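PDB 6OFQ: heme-binding protein A / AI-2 binding protein A from Helicobacter pylori SS1, which binds short peptides as a type II periplasmic binding protein of the DppA kind and probably delivers them to an ABC transporter. Local coordinates for residues Arg37-Ser42 / Tyr407-Tyr412; Arg125-Ala130 / His151-Ile156; Glu145-Ser150 / Leu439-Ser444; Leu296-Gln301 / Leu309-Ile314; Thr416-His421 / Ser449-Gln454. All coordinates share one frame; numbering follows the deposited sequence. Where two conformers were deposited one is given.

Interaction 1 of 5, residues Arg37-Ser42 / Tyr407-Tyr412; sequences RGADGS and YEWGAY
Trp-409 and Ala-39 face each other, each with its CB pointing at the other segment. The methyl of Ala-39 sits 3.8 Å from CB of Trp-409 and about as far from CD1, so it meets the root of the indole obliquely. Trp-409 holds CG anti to the backbone N (chi1 -173°), which carries the five-membered ring alongside the loop. At the ring edge, close to its plane, the carbonyl O of Asp-40 lies 4.2 Å from CD1. Farther along, OG of Ser-42 rests 4.3 Å from CA of Gly-410, in the first turn of helix 409-417, for which Glu-408 is the N-cap. The loop has its own bracing behind it: NH2 of Arg-37 makes a salt bridge to OD1 of Asp-40 at 3.3 Å, and CA of Asp-40 covers one face of that guanidinium, offset toward the rim. OD2 of Asp-40 is taken by Asp-222 N and Trp-219 NE1, while the indole NE1 goes to Asp-51. In the fold, the loop leaving strand 32-37 of one sheet meets the start of a helix that packs on strand 373-380 of another. No hydrogen bond or salt bridge crosses between the segments; the charged groups are satisfied within their own side or by other neighbours, and what joins the two is light, mostly apolar touching near the surface.

Interaction 2 of 5, residues Arg125-Ala130 / His151-Ile156; sequences RQMDKA and HIIKSI
Neither segment brings a ring or amide to the meeting of Met-127 with Ile-153 and Ile-156; the flat group to note is the carboxylate of Asp-128, just beyond. Its OD1 is approached from above the plane, 42° out of it, by the backbone N of Ala-130 at 2.9 Å. That bond makes an Asx turn, folding the chain as it leaves helix 116-127. The contact itself belongs to the thioether. Met-127 keeps CG anti to its N (chi1 -167°), runs extended through chi2, then bends at chi3 so that the methyl swings toward Ile-156. SD comes to 3.9 Å from the CG2 branch of Ile-153, the two side chains crossing at a slant. CE reaches 3.6 Å from CD1 of Ile-156 and 3.8 Å from its CG1, and here the chains run past one another in opposite directions. The last turn of a helix is thereby packed on the outermost strand of an antiparallel five-stranded sheet: Ile-153 comes just after helix 149-152, and strand 153-160 pairs with strand 163-168 through a classic beta bulge in which Lys-154 and Ser-155 both face Thr-167. Trp-144 of helix 142-147 touches both Met-127 and Ile-153, and Phe-166 lies against Ile-153 and Ile-156. Ile-156 also leans on Phe-123 and Leu-120, about one and two turns back along the same helix that carries Met-127.

Interaction 3 of 5, residues Glu145-Ser150 / Leu439-Ser444; sequences EGMGMS and LYTLWS
A Schellman motif ends helix 142-147, and Met-147, just before its glycine, is what meets Tyr-440 and Thr-441 of helix 436-443. Gly-148 follows with positive phi; its N bonds back to O of Glu-145 at 3.1 Å, and the same residue serves as N-cap for helix 149-152. The backbones come close here, CA of Met-147 lying 5.5 Å from CA of Thr-441. CG of Met-147 touches OG1 of Thr-441 at 3.9 Å, with CG2 of Thr-441 slightly farther off, so the methionine runs aslant over both branches of the threonine. The Tyr-440 side chain leaves its helix to one side of Met-147, but with CG anti to its N (chi1 -162°) its ring reaches over to the glycine turn. There CE2 brings the ring edge to 3.9 Å from O of Met-147, close to the ring plane. One face of the same ring is covered by OG of Ser-444, which stands 3.6 Å above the plane, over the centre. That hydroxyl donates to O of Tyr-440 at 2.7 Å and caps Ala-447 N, the start of the next helix, 445-449. Across the segments there is no hydrogen bond, only buried packing. Around it, Lys-472 of helix 462-473 makes a cation-pi contact with Tyr-440, Leu-468 of that helix touches the Tyr-440 side chain, and Met-147 reaches Asn-178 of helix 175-178.

Interaction 4 of 5, residues Leu296-Gln301 / Leu309-Ile314; sequences LSLNTQ and LVRLAI
Strand 292-298 and helix 308-317 come nearest at Leu-298 and Arg-311, whose CA atoms are 7.8 Å apart, a distance spanned by side chains alone. Leu-298 points its CD1 at the aliphatic stem of Arg-311, 4.0 Å from CG, while CB and CD of Arg-311 lie close by. Its other methyl, CD2, lies more loosely against CD1 of Ile-314, 4.6 Å away, one turn further along the helix. The arginine chain then bends at chi3 (-59°), which turns its guanidinium alongside Thr-300. CG2 of Thr-300 sits over one face of that group, 3.8 Å from NH1 and 3.9 Å from CD, and the two side chains cross at about a right angle. Thr-300 itself is set by an Asx turn just where the strand ends: OD1 of Asn-299 accepts from N of Gln-301 at 3.1 Å. The hydroxyl of Thr-300 looks elsewhere, to O of Ser-457. This packs a helix against a strand of the large mixed sheet, and Val-498 of strand 497-510 touches both Leu-298 and Ile-314. The buried guanidinium is held by main-chain oxygens, NH1 by Phe-305 and NH2 by Asp-494, with a weak bond from NE to Ala-495. Its positive charge is probably stabilised by these carbonyl dipoles, while its stem and one face serve as apolar surface.

Interaction 5 of 5, residues Thr416-His421 / Ser449-Gln454; sequences TGLGEH and SAIPTQ
Gly-417 buries more surface in this contact than any other residue, and its carbonyl O is the atom round which Pro-452 and Thr-453 gather. N of Thr-453 donates to that oxygen at 3.0 Å, nearly straight (164°), lying in the carbonyl plane on a lone pair. CA of Pro-452 also lies close, 3.3 Å from Gly-417 O, and CG2 of Thr-453 reaches the same oxygen at 3.5 Å. The threonine can offer its methyl because OG1 is anti to the backbone N (chi1 -166°) and engages O of Ala-447 and N of Asn-455. The peptide bond before Pro-452 is cis, so the loop turns sharply just where it meets the helix end. That end is a Schellman motif: Gly-419, with positive phi, bonds back from its N to O of Thr-416 at 3.1 Å, finishing helix 409-417. A water spans the two segments as well, donating to O of Thr-453 at 2.9 Å and, more weakly, to O of Thr-416. Beside this polar seam Leu-418 starts out away from the loop, yet its CD2 swings back to 4.0 Å from CG2 of Ile-451, the two side chains meeting at about a right angle near the surface.

Overall arrangement
From the N terminus, the loop 37-42 opens interaction 1, which closes only at 407-412. Within that span lies the short excursion of interaction 2, from helix 116-127 to strand 153-160. Interaction 3 opens at 145-150, before interaction 2 closes, so the two cross; they share helix 149-152 and touch. Interaction 4, a tight strand-to-helix return, falls inside both interaction 1 and interaction 3. Interaction 3 crosses interaction 1 too, and closes at 439-444, between the two segments of interaction 5, so it crosses interaction 5 as well. Interaction 5 follows interaction 1 along helix 409-417, touches interaction 3 through Gln-454 and Ala-450, and meets interaction 4 where Asn-299 probably bonds to His-421.

Interaction 1 of 5, residues Arg37-Ser42 / Tyr407-Tyr412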
# COMPACT_ATOMS: atom_id res chain seq x y z
N ARG A 37 4.88 -9.64 -11.99
CA ARG A 37 3.72 -9.25 -11.23
C ARG A 37 2.55 -9.04 -12.15
O ARG A 37 2.66 -9.04 -13.38
CB ARG A 37 4.05 -8.04 -10.37
CG ARG A 37 4.70 -6.86 -11.07
CD ARG A 37 3.76 -6.06 -11.95
NE ARG A 37 4.34 -4.84 -12.53
CZ ARG A 37 4.62 -3.70 -11.91
NH1 ARG A 37 4.38 -3.64 -10.63
NH2 ARG A 37 5.21 -2.72 -12.52
N GLY A 38 1.36 -8.92 -11.61
CA GLY A 38 0.11 -8.96 -12.34
C GLY A 38 -0.38 -7.72 -13.00
O GLY A 38 -1.09 -7.81 -14.00
N ALA A 39 -0.04 -6.53 -12.52
CA ALA A 39 -0.51 -5.23 -13.04
C ALA A 39 0.61 -4.23 -12.92
O ALA A 39 1.33 -4.16 -11.92
CB ALA A 39 -1.73 -4.79 -12.29
N ASP A 40 0.70 -3.41 -13.95
CA ASP A 40 1.73 -2.37 -14.01
C ASP A 40 1.49 -1.27 -12.96
O ASP A 40 0.41 -1.10 -12.47
CB ASP A 40 1.72 -1.77 -15.41
CG ASP A 40 2.96 -0.98 -15.77
OD1 ASP A 40 3.99 -1.05 -15.07
OD2 ASP A 40 2.84 -0.26 -16.81
N GLY A 41 2.58 -0.57 -12.68
CA GLY A 41 2.45 0.70 -11.95
C GLY A 41 1.66 1.73 -12.75
O GLY A 41 1.50 1.63 -13.98
N SER A 42 1.21 2.77 -12.04
CA SER A 42 0.39 3.82 -12.59
C SER A 42 1.11 5.17 -12.65
O SER A 42 0.61 6.10 -13.30
CB SER A 42 -0.92 3.95 -11.79
OG SER A 42 -1.77 2.82 -12.02
N TYR A 407 -12.76 -4.64 -14.08
CA TYR A 407 -11.97 -3.52 -14.56
C TYR A 407 -10.48 -3.85 -14.44
O TYR A 407 -10.07 -4.54 -13.50
CB TYR A 407 -12.21 -2.27 -13.70
CG TYR A 407 -13.64 -1.79 -13.80
CD1 TYR A 407 -14.05 -1.11 -14.93
CD2 TYR A 407 -14.62 -2.20 -12.90
CE1 TYR A 407 -15.35 -0.72 -15.10
CE2 TYR A 407 -15.94 -1.82 -13.06
CZ TYR A 407 -16.28 -1.06 -14.13
OH TYR A 407 -17.63 -0.73 -14.35
N GLU A 408 -9.68 -3.34 -15.37
CA GLU A 408 -8.23 -3.45 -15.21
C GLU A 408 -7.83 -2.56 -14.03
O GLU A 408 -8.56 -1.68 -13.59
CB GLU A 408 -7.60 -2.84 -16.47
CG GLU A 408 -7.98 -3.58 -17.76
CD GLU A 408 -7.43 -4.98 -17.78
OE1 GLU A 408 -6.28 -5.18 -17.35
OE2 GLU A 408 -8.15 -5.91 -18.22
N TRP A 409 -6.65 -2.83 -13.48
CA TRP A 409 -6.23 -2.22 -12.19
C TRP A 409 -6.25 -0.70 -12.16
O TRP A 409 -6.78 -0.12 -11.20
CB TRP A 409 -4.87 -2.76 -11.79
CG TRP A 409 -4.27 -2.43 -10.43
CD1 TRP A 409 -3.03 -1.90 -10.18
CD2 TRP A 409 -4.91 -2.63 -9.15
NE1 TRP A 409 -2.86 -1.82 -8.83
CE2 TRP A 409 -3.96 -2.26 -8.15
CE3 TRP A 409 -6.17 -3.09 -8.76
CZ2 TRP A 409 -4.25 -2.27 -6.81
CZ3 TRP A 409 -6.45 -3.13 -7.42
CH2 TRP A 409 -5.48 -2.77 -6.46
N GLY A 410 -5.68 -0.07 -13.19
CA GLY A 410 -5.70 1.40 -13.09
C GLY A 410 -7.11 1.97 -13.07
O GLY A 410 -7.41 2.88 -12.30
N ALA A 411 -7.97 1.49 -13.95
CA ALA A 411 -9.38 1.89 -14.00
C ALA A 411 -10.06 1.57 -12.69
O ALA A 411 -10.91 2.33 -12.24
CB ALA A 411 -10.13 1.30 -15.14
N TYR A 412 -9.74 0.41 -12.13
CA TYR A 412 -10.42 -0.02 -10.91
C TYR A 412 -10.09 0.97 -9.80
O TYR A 412 -10.93 1.36 -9.01
CB TYR A 412 -9.93 -1.42 -10.57
CG TYR A 412 -10.61 -2.07 -9.39
CD1 TYR A 412 -11.69 -2.87 -9.58
CD2 TYR A 412 -10.08 -1.98 -8.11
CE1 TYR A 412 -12.34 -3.47 -8.54
CE2 TYR A 412 -10.71 -2.62 -7.05
CZ TYR A 412 -11.81 -3.41 -7.29
OH TYR A 412 -12.48 -4.12 -6.31

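Interaction 2 of 5, residues Arg125-Ala130 / His151-Ile156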
# COMPACT_ATOMS: atom_id res chain seq x y z
N ARG A 125 4.77 20.88 -2.01
CA ARG A 125 3.93 20.74 -3.16
C ARG A 125 2.60 20.11 -2.81
O ARG A 125 1.59 20.31 -3.51
CB ARG A 125 4.67 19.96 -4.22
CG ARG A 125 4.83 18.46 -3.93
CD ARG A 125 5.85 17.81 -4.83
NE ARG A 125 6.00 16.38 -4.55
CZ ARG A 125 5.73 15.37 -5.36
NH1 ARG A 125 5.29 15.58 -6.59
NH2 ARG A 125 5.96 14.13 -4.96
N GLN A 126 2.57 19.25 -1.79
CA GLN A 126 1.36 18.58 -1.34
C GLN A 126 0.61 19.43 -0.35
O GLN A 126 -0.62 19.38 -0.32
CB GLN A 126 1.72 17.21 -0.76
CG GLN A 126 2.68 16.42 -1.64
CD GLN A 126 2.91 14.97 -1.23
OE1 GLN A 126 1.91 14.24 -1.05
NE2 GLN A 126 4.18 14.54 -1.06
N MET A 127 1.34 20.16 0.48
CA MET A 127 0.76 20.95 1.57
C MET A 127 0.06 22.23 1.06
O MET A 127 -0.96 22.62 1.64
CB MET A 127 1.86 21.35 2.53
CG MET A 127 1.31 21.90 3.83
SD MET A 127 2.54 21.79 5.10
CE MET A 127 3.86 22.77 4.52
N ASP A 128 0.65 22.86 0.06
CA ASP A 128 0.22 24.19 -0.43
C ASP A 128 -0.26 24.01 -1.87
O ASP A 128 0.55 23.78 -2.76
CB ASP A 128 1.45 25.13 -0.35
CG ASP A 128 1.15 26.55 -0.80
OD1 ASP A 128 0.10 26.78 -1.42
OD2 ASP A 128 2.03 27.39 -0.54
N LYS A 129 -1.54 24.25 -2.10
CA LYS A 129 -2.12 24.12 -3.44
C LYS A 129 -1.47 25.04 -4.47
O LYS A 129 -1.38 24.69 -5.64
CB LYS A 129 -3.64 24.23 -3.39
CG LYS A 129 -4.31 23.37 -2.32
CD LYS A 129 -4.56 21.91 -2.69
CE LYS A 129 -5.80 21.84 -3.59
NZ LYS A 129 -5.69 21.07 -4.86
N ALA A 130 -0.94 26.18 -4.08
CA ALA A 130 -0.18 27.00 -5.02
C ALA A 130 1.13 26.45 -5.52
O ALA A 130 1.67 26.88 -6.56
CB ALA A 130 0.06 28.39 -4.46
N HIS A 151 -3.44 19.20 8.11
CA HIS A 151 -3.88 19.42 9.47
C HIS A 151 -2.80 19.12 10.49
O HIS A 151 -2.86 19.65 11.61
CB HIS A 151 -5.13 18.59 9.78
CG HIS A 151 -6.24 18.89 8.82
ND1 HIS A 151 -6.69 20.17 8.60
CD2 HIS A 151 -6.90 18.09 7.94
CE1 HIS A 151 -7.60 20.15 7.65
NE2 HIS A 151 -7.77 18.90 7.26
N ILE A 152 -1.98 18.11 10.22
CA ILE A 152 -0.94 17.65 11.15
C ILE A 152 0.21 18.63 11.22
O ILE A 152 0.71 18.99 12.29
CB ILE A 152 -0.46 16.26 10.73
CG1 ILE A 152 -1.58 15.22 10.92
CG2 ILE A 152 0.77 15.78 11.47
CD1 ILE A 152 -1.32 13.86 10.31
N ILE A 153 0.71 19.03 10.06
CA ILE A 153 1.90 19.88 9.96
C ILE A 153 1.52 21.35 9.99
O ILE A 153 0.71 21.83 9.18
CB ILE A 153 2.72 19.56 8.68
CG1 ILE A 153 3.18 18.11 8.69
CG2 ILE A 153 3.83 20.59 8.53
CD1 ILE A 153 3.79 17.67 7.37
N LYS A 154 2.03 22.05 11.01
CA LYS A 154 1.93 23.53 11.10
C LYS A 154 2.92 24.22 10.18
O LYS A 154 2.54 25.15 9.47
CB LYS A 154 1.97 23.97 12.55
CG LYS A 154 1.94 25.50 12.76
CD LYS A 154 1.97 25.87 14.24
CE LYS A 154 1.83 27.38 14.33
NZ LYS A 154 1.51 27.70 15.75
N SER A 155 4.18 23.83 10.25
CA SER A 155 5.21 24.38 9.41
C SER A 155 6.33 23.41 9.13
O SER A 155 6.55 22.47 9.89
CB SER A 155 5.78 25.63 10.07
OG SER A 155 6.36 25.36 11.31
N ILE A 156 6.95 23.65 7.97
CA ILE A 156 8.18 23.04 7.56
C ILE A 156 9.19 24.11 7.24
O ILE A 156 8.89 24.96 6.41
CB ILE A 156 8.02 22.09 6.36
CG1 ILE A 156 6.73 21.30 6.46
CG2 ILE A 156 9.27 21.27 6.15
CD1 ILE A 156 6.47 20.45 5.22

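Interaction 3 of 5, residues Glu145-Ser150 / Leu439-Ser444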
# COMPACT_ATOMS: atom_id res chain seq x y z
N GLU A 145 -3.73 13.99 1.21
CA GLU A 145 -5.09 14.42 1.46
C GLU A 145 -5.86 13.52 2.40
O GLU A 145 -6.43 13.94 3.41
CB GLU A 145 -5.86 14.65 0.16
CG GLU A 145 -5.33 15.82 -0.65
CD GLU A 145 -5.34 17.11 0.15
OE1 GLU A 145 -6.40 17.48 0.70
OE2 GLU A 145 -4.25 17.68 0.34
N GLY A 146 -5.78 12.23 2.12
CA GLY A 146 -6.44 11.24 2.92
C GLY A 146 -6.11 11.20 4.38
O GLY A 146 -6.94 10.96 5.29
N MET A 147 -4.79 11.28 4.60
CA MET A 147 -4.26 11.28 5.95
C MET A 147 -4.45 12.61 6.73
O MET A 147 -4.15 12.71 7.92
CB MET A 147 -2.77 10.88 5.95
CG MET A 147 -2.56 9.42 5.55
SD MET A 147 -0.83 8.96 5.36
CE MET A 147 -0.10 9.31 6.96
N GLY A 148 -4.78 13.67 6.02
CA GLY A 148 -4.89 15.00 6.63
C GLY A 148 -3.55 15.55 7.04
O GLY A 148 -3.43 16.23 8.07
N MET A 149 -2.53 15.31 6.24
CA MET A 149 -1.20 15.82 6.57
C MET A 149 -1.14 17.36 6.69
O MET A 149 -0.32 17.88 7.49
CB MET A 149 -0.21 15.35 5.52
CG MET A 149 0.12 13.86 5.59
SD MET A 149 1.07 13.35 7.01
CE MET A 149 2.64 14.04 6.52
N SER A 150 -1.99 18.06 5.96
CA SER A 150 -1.99 19.52 6.11
C SER A 150 -2.59 19.97 7.43
O SER A 150 -2.31 21.12 7.78
CB SER A 150 -2.81 20.16 4.99
OG SER A 150 -2.15 20.00 3.74
N LEU A 439 -6.69 1.93 10.33
CA LEU A 439 -7.90 2.51 10.86
C LEU A 439 -8.08 3.97 10.44
O LEU A 439 -9.19 4.35 10.03
CB LEU A 439 -7.94 2.41 12.37
CG LEU A 439 -7.84 0.98 12.93
CD1 LEU A 439 -7.73 1.07 14.45
CD2 LEU A 439 -9.04 0.16 12.49
N TYR A 440 -7.07 4.81 10.50
CA TYR A 440 -7.28 6.21 10.16
C TYR A 440 -7.20 6.44 8.67
O TYR A 440 -8.06 7.10 8.05
CB TYR A 440 -6.30 7.13 10.91
CG TYR A 440 -6.77 8.57 10.92
CD1 TYR A 440 -7.74 8.93 11.83
CD2 TYR A 440 -6.30 9.52 10.04
CE1 TYR A 440 -8.25 10.21 11.87
CE2 TYR A 440 -6.80 10.84 10.10
CZ TYR A 440 -7.77 11.10 11.03
OH TYR A 440 -8.36 12.40 11.21
N THR A 441 -6.23 5.82 8.03
CA THR A 441 -6.04 6.08 6.61
C THR A 441 -7.18 5.55 5.77
O THR A 441 -7.45 6.11 4.70
CB THR A 441 -4.71 5.43 6.21
OG1 THR A 441 -3.69 5.97 7.04
CG2 THR A 441 -4.29 5.72 4.75
N LEU A 442 -7.81 4.45 6.20
CA LEU A 442 -8.85 3.78 5.39
C LEU A 442 -10.26 3.93 5.90
O LEU A 442 -11.21 3.69 5.17
CB LEU A 442 -8.59 2.27 5.20
CG LEU A 442 -7.16 1.96 4.78
CD1 LEU A 442 -6.95 0.45 4.81
CD2 LEU A 442 -6.77 2.52 3.42
N TRP A 443 -10.44 4.27 7.17
CA TRP A 443 -11.74 4.19 7.81
C TRP A 443 -12.25 5.43 8.55
O TRP A 443 -13.30 5.42 9.18
CB TRP A 443 -11.83 2.96 8.75
CG TRP A 443 -11.55 1.61 8.06
CD1 TRP A 443 -10.37 0.93 8.02
CD2 TRP A 443 -12.48 0.88 7.25
NE1 TRP A 443 -10.50 -0.20 7.23
CE2 TRP A 443 -11.79 -0.23 6.73
CE3 TRP A 443 -13.82 1.07 6.92
CZ2 TRP A 443 -12.43 -1.16 5.94
CZ3 TRP A 443 -14.44 0.12 6.11
CH2 TRP A 443 -13.74 -0.97 5.64
N SER A 444 -11.45 6.50 8.51
CA SER A 444 -11.80 7.72 9.24
C SER A 444 -12.69 8.67 8.42
O SER A 444 -12.69 8.64 7.17
CB SER A 444 -10.58 8.49 9.73
OG SER A 444 -9.84 8.98 8.64

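Interaction 4 of 5, residues Leu296-Gln301 / Leu309-Ile314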
# COMPACT_ATOMS: atom_id res chain seq x y z
N LEU A 296 -14.48 -6.80 1.51
CA LEU A 296 -15.42 -6.26 0.56
C LEU A 296 -15.82 -4.88 1.05
O LEU A 296 -16.37 -4.76 2.17
CB LEU A 296 -16.56 -7.25 0.43
CG LEU A 296 -17.65 -6.94 -0.59
CD1 LEU A 296 -17.14 -7.08 -2.02
CD2 LEU A 296 -18.84 -7.87 -0.39
N SER A 297 -15.55 -3.82 0.30
CA SER A 297 -16.08 -2.48 0.56
C SER A 297 -17.59 -2.49 0.29
O SER A 297 -17.99 -3.13 -0.69
CB SER A 297 -15.49 -1.40 -0.38
OG SER A 297 -14.10 -1.21 -0.16
N LEU A 298 -18.35 -1.85 1.17
CA LEU A 298 -19.79 -1.61 0.97
C LEU A 298 -19.93 -0.10 1.03
O LEU A 298 -19.51 0.55 1.99
CB LEU A 298 -20.59 -2.22 2.11
CG LEU A 298 -20.46 -3.73 2.32
CD1 LEU A 298 -21.18 -4.24 3.53
CD2 LEU A 298 -20.88 -4.50 1.06
N ASN A 299 -20.55 0.48 0.01
CA ASN A 299 -20.57 1.93 -0.11
C ASN A 299 -21.69 2.46 0.75
O ASN A 299 -22.87 2.45 0.33
CB ASN A 299 -20.69 2.40 -1.55
CG ASN A 299 -20.54 3.92 -1.68
OD1 ASN A 299 -20.90 4.66 -0.73
ND2 ASN A 299 -20.09 4.35 -2.85
N THR A 300 -21.35 2.82 1.97
CA THR A 300 -22.32 3.18 3.00
C THR A 300 -23.11 4.47 2.69
O THR A 300 -24.03 4.77 3.47
CB THR A 300 -21.77 3.24 4.43
OG1 THR A 300 -20.86 4.35 4.55
CG2 THR A 300 -21.09 1.94 4.82
N GLN A 301 -22.75 5.18 1.64
CA GLN A 301 -23.55 6.36 1.28
C GLN A 301 -24.63 6.03 0.29
O GLN A 301 -25.34 6.97 -0.09
CB GLN A 301 -22.65 7.49 0.79
CG GLN A 301 -21.56 7.81 1.80
CD GLN A 301 -22.09 8.25 3.17
OE1 GLN A 301 -23.03 9.07 3.26
NE2 GLN A 301 -21.49 7.73 4.25
N LEU A 309 -28.59 -2.92 8.91
CA LEU A 309 -29.16 -4.27 8.96
C LEU A 309 -28.89 -4.98 7.64
O LEU A 309 -28.70 -6.20 7.64
CB LEU A 309 -30.66 -4.23 9.17
CG LEU A 309 -31.11 -3.80 10.57
CD1 LEU A 309 -32.60 -4.02 10.73
CD2 LEU A 309 -30.32 -4.34 11.74
N VAL A 310 -28.88 -4.24 6.54
CA VAL A 310 -28.49 -4.84 5.26
C VAL A 310 -27.05 -5.32 5.29
O VAL A 310 -26.68 -6.44 4.83
CB VAL A 310 -28.76 -3.90 4.08
CG1 VAL A 310 -28.16 -4.48 2.80
CG2 VAL A 310 -30.26 -3.69 3.84
N ARG A 311 -26.21 -4.44 5.82
CA ARG A 311 -24.80 -4.79 5.96
C ARG A 311 -24.58 -6.05 6.75
O ARG A 311 -23.74 -6.91 6.42
CB ARG A 311 -23.98 -3.60 6.40
CG ARG A 311 -24.06 -2.37 5.54
CD ARG A 311 -23.01 -1.34 5.87
NE ARG A 311 -23.04 -0.83 7.23
CZ ARG A 311 -23.54 0.34 7.59
NH1 ARG A 311 -24.23 1.12 6.80
NH2 ARG A 311 -23.43 0.66 8.87
N LEU A 312 -25.24 -6.09 7.91
CA LEU A 312 -25.14 -7.24 8.75
C LEU A 312 -25.65 -8.50 8.05
O LEU A 312 -25.04 -9.55 8.16
CB LEU A 312 -25.84 -7.01 10.09
CG LEU A 312 -25.18 -5.99 11.00
CD1 LEU A 312 -26.13 -5.59 12.10
CD2 LEU A 312 -23.93 -6.56 11.63
N ALA A 313 -26.74 -8.38 7.30
CA ALA A 313 -27.25 -9.56 6.60
C ALA A 313 -26.21 -10.12 5.65
O ALA A 313 -25.94 -11.32 5.61
CB ALA A 313 -28.50 -9.12 5.86
N ILE A 314 -25.59 -9.22 4.91
CA ILE A 314 -24.54 -9.57 3.93
C ILE A 314 -23.37 -10.21 4.67
O ILE A 314 -22.89 -11.27 4.23
CB ILE A 314 -24.09 -8.34 3.14
CG1 ILE A 314 -25.20 -7.88 2.18
CG2 ILE A 314 -22.80 -8.60 2.34
CD1 ILE A 314 -25.00 -6.56 1.47

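Interaction 5 of 5, residues Thr416-His421 / Ser449-Gln454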
# COMPACT_ATOMS: atom_id res chain seq x y z
N THR A 416 -13.17 3.17 -8.13
CA THR A 416 -13.46 3.00 -6.72
C THR A 416 -13.03 4.24 -5.90
O THR A 416 -13.70 4.61 -4.94
CB THR A 416 -12.79 1.71 -6.14
OG1 THR A 416 -11.36 1.77 -6.31
CG2 THR A 416 -13.39 0.43 -6.72
N GLY A 417 -11.94 4.89 -6.31
CA GLY A 417 -11.55 6.13 -5.63
C GLY A 417 -12.60 7.22 -5.66
O GLY A 417 -12.63 8.10 -4.82
N LEU A 418 -13.37 7.22 -6.74
CA LEU A 418 -14.47 8.17 -7.00
C LEU A 418 -15.81 7.74 -6.49
O LEU A 418 -16.83 8.39 -6.75
CB LEU A 418 -14.51 8.52 -8.47
CG LEU A 418 -13.31 9.25 -9.01
CD1 LEU A 418 -13.43 9.51 -10.50
CD2 LEU A 418 -13.09 10.57 -8.26
N GLY A 419 -15.90 6.57 -5.83
CA GLY A 419 -17.15 6.10 -5.26
C GLY A 419 -18.13 5.49 -6.25
O GLY A 419 -19.32 5.43 -5.92
N GLU A 420 -17.65 5.03 -7.41
CA GLU A 420 -18.57 4.52 -8.41
C GLU A 420 -19.21 3.20 -8.01
O GLU A 420 -20.30 2.83 -8.48
CB GLU A 420 -17.87 4.39 -9.77
CG GLU A 420 -17.53 5.74 -10.32
CD GLU A 420 -16.90 5.71 -11.70
OE1 GLU A 420 -16.92 4.66 -12.35
OE2 GLU A 420 -16.35 6.74 -12.10
N HIS A 421 -18.50 2.42 -7.17
CA HIS A 421 -18.98 1.09 -6.83
C HIS A 421 -20.10 1.16 -5.80
O HIS A 421 -20.24 2.12 -5.04
CB HIS A 421 -17.84 0.31 -6.18
CG HIS A 421 -17.20 0.97 -5.02
ND1 HIS A 421 -16.46 2.12 -5.17
CD2 HIS A 421 -17.27 0.72 -3.68
CE1 HIS A 421 -16.08 2.55 -3.99
NE2 HIS A 421 -16.53 1.71 -3.08
N SER A 449 -13.34 12.21 3.53
CA SER A 449 -13.50 13.59 3.03
C SER A 449 -12.67 13.84 1.76
O SER A 449 -12.96 14.78 1.02
CB SER A 449 -13.18 14.60 4.13
OG SER A 449 -11.79 14.74 4.36
N ALA A 450 -11.55 13.15 1.57
CA ALA A 450 -10.70 13.33 0.42
C ALA A 450 -11.30 12.72 -0.84
O ALA A 450 -11.89 11.64 -0.75
CB ALA A 450 -9.30 12.75 0.72
N ILE A 451 -11.19 13.40 -1.97
CA ILE A 451 -11.64 12.82 -3.23
C ILE A 451 -10.49 12.97 -4.20
O ILE A 451 -10.02 14.11 -4.42
CB ILE A 451 -12.80 13.65 -3.84
CG1 ILE A 451 -14.02 13.60 -2.94
CG2 ILE A 451 -13.11 13.14 -5.24
CD1 ILE A 451 -14.95 14.77 -3.30
N PRO A 452 -9.98 11.90 -4.78
CA PRO A 452 -10.39 10.52 -4.57
C PRO A 452 -10.07 10.08 -3.14
O PRO A 452 -9.17 10.66 -2.49
CB PRO A 452 -9.51 9.74 -5.53
CG PRO A 452 -8.93 10.71 -6.52
CD PRO A 452 -8.95 12.03 -5.84
N THR A 453 -10.73 8.99 -2.74
CA THR A 453 -10.66 8.47 -1.40
C THR A 453 -10.01 7.08 -1.33
O THR A 453 -10.14 6.33 -2.27
CB THR A 453 -12.05 8.37 -0.75
OG1 THR A 453 -11.90 8.17 0.64
CG2 THR A 453 -12.95 7.31 -1.38
N GLN A 454 -9.43 6.79 -0.15
CA GLN A 454 -9.07 5.42 0.21
C GLN A 454 -10.03 4.77 1.20
O GLN A 454 -9.89 3.57 1.48
CB GLN A 454 -7.66 5.39 0.84
CG GLN A 454 -6.67 6.11 -0.09
CD GLN A 454 -5.22 5.72 0.14
OE1 GLN A 454 -4.80 4.69 -0.38
NE2 GLN A 454 -4.58 6.40 1.05
O HOH W 1 -11.90 4.04 -2.59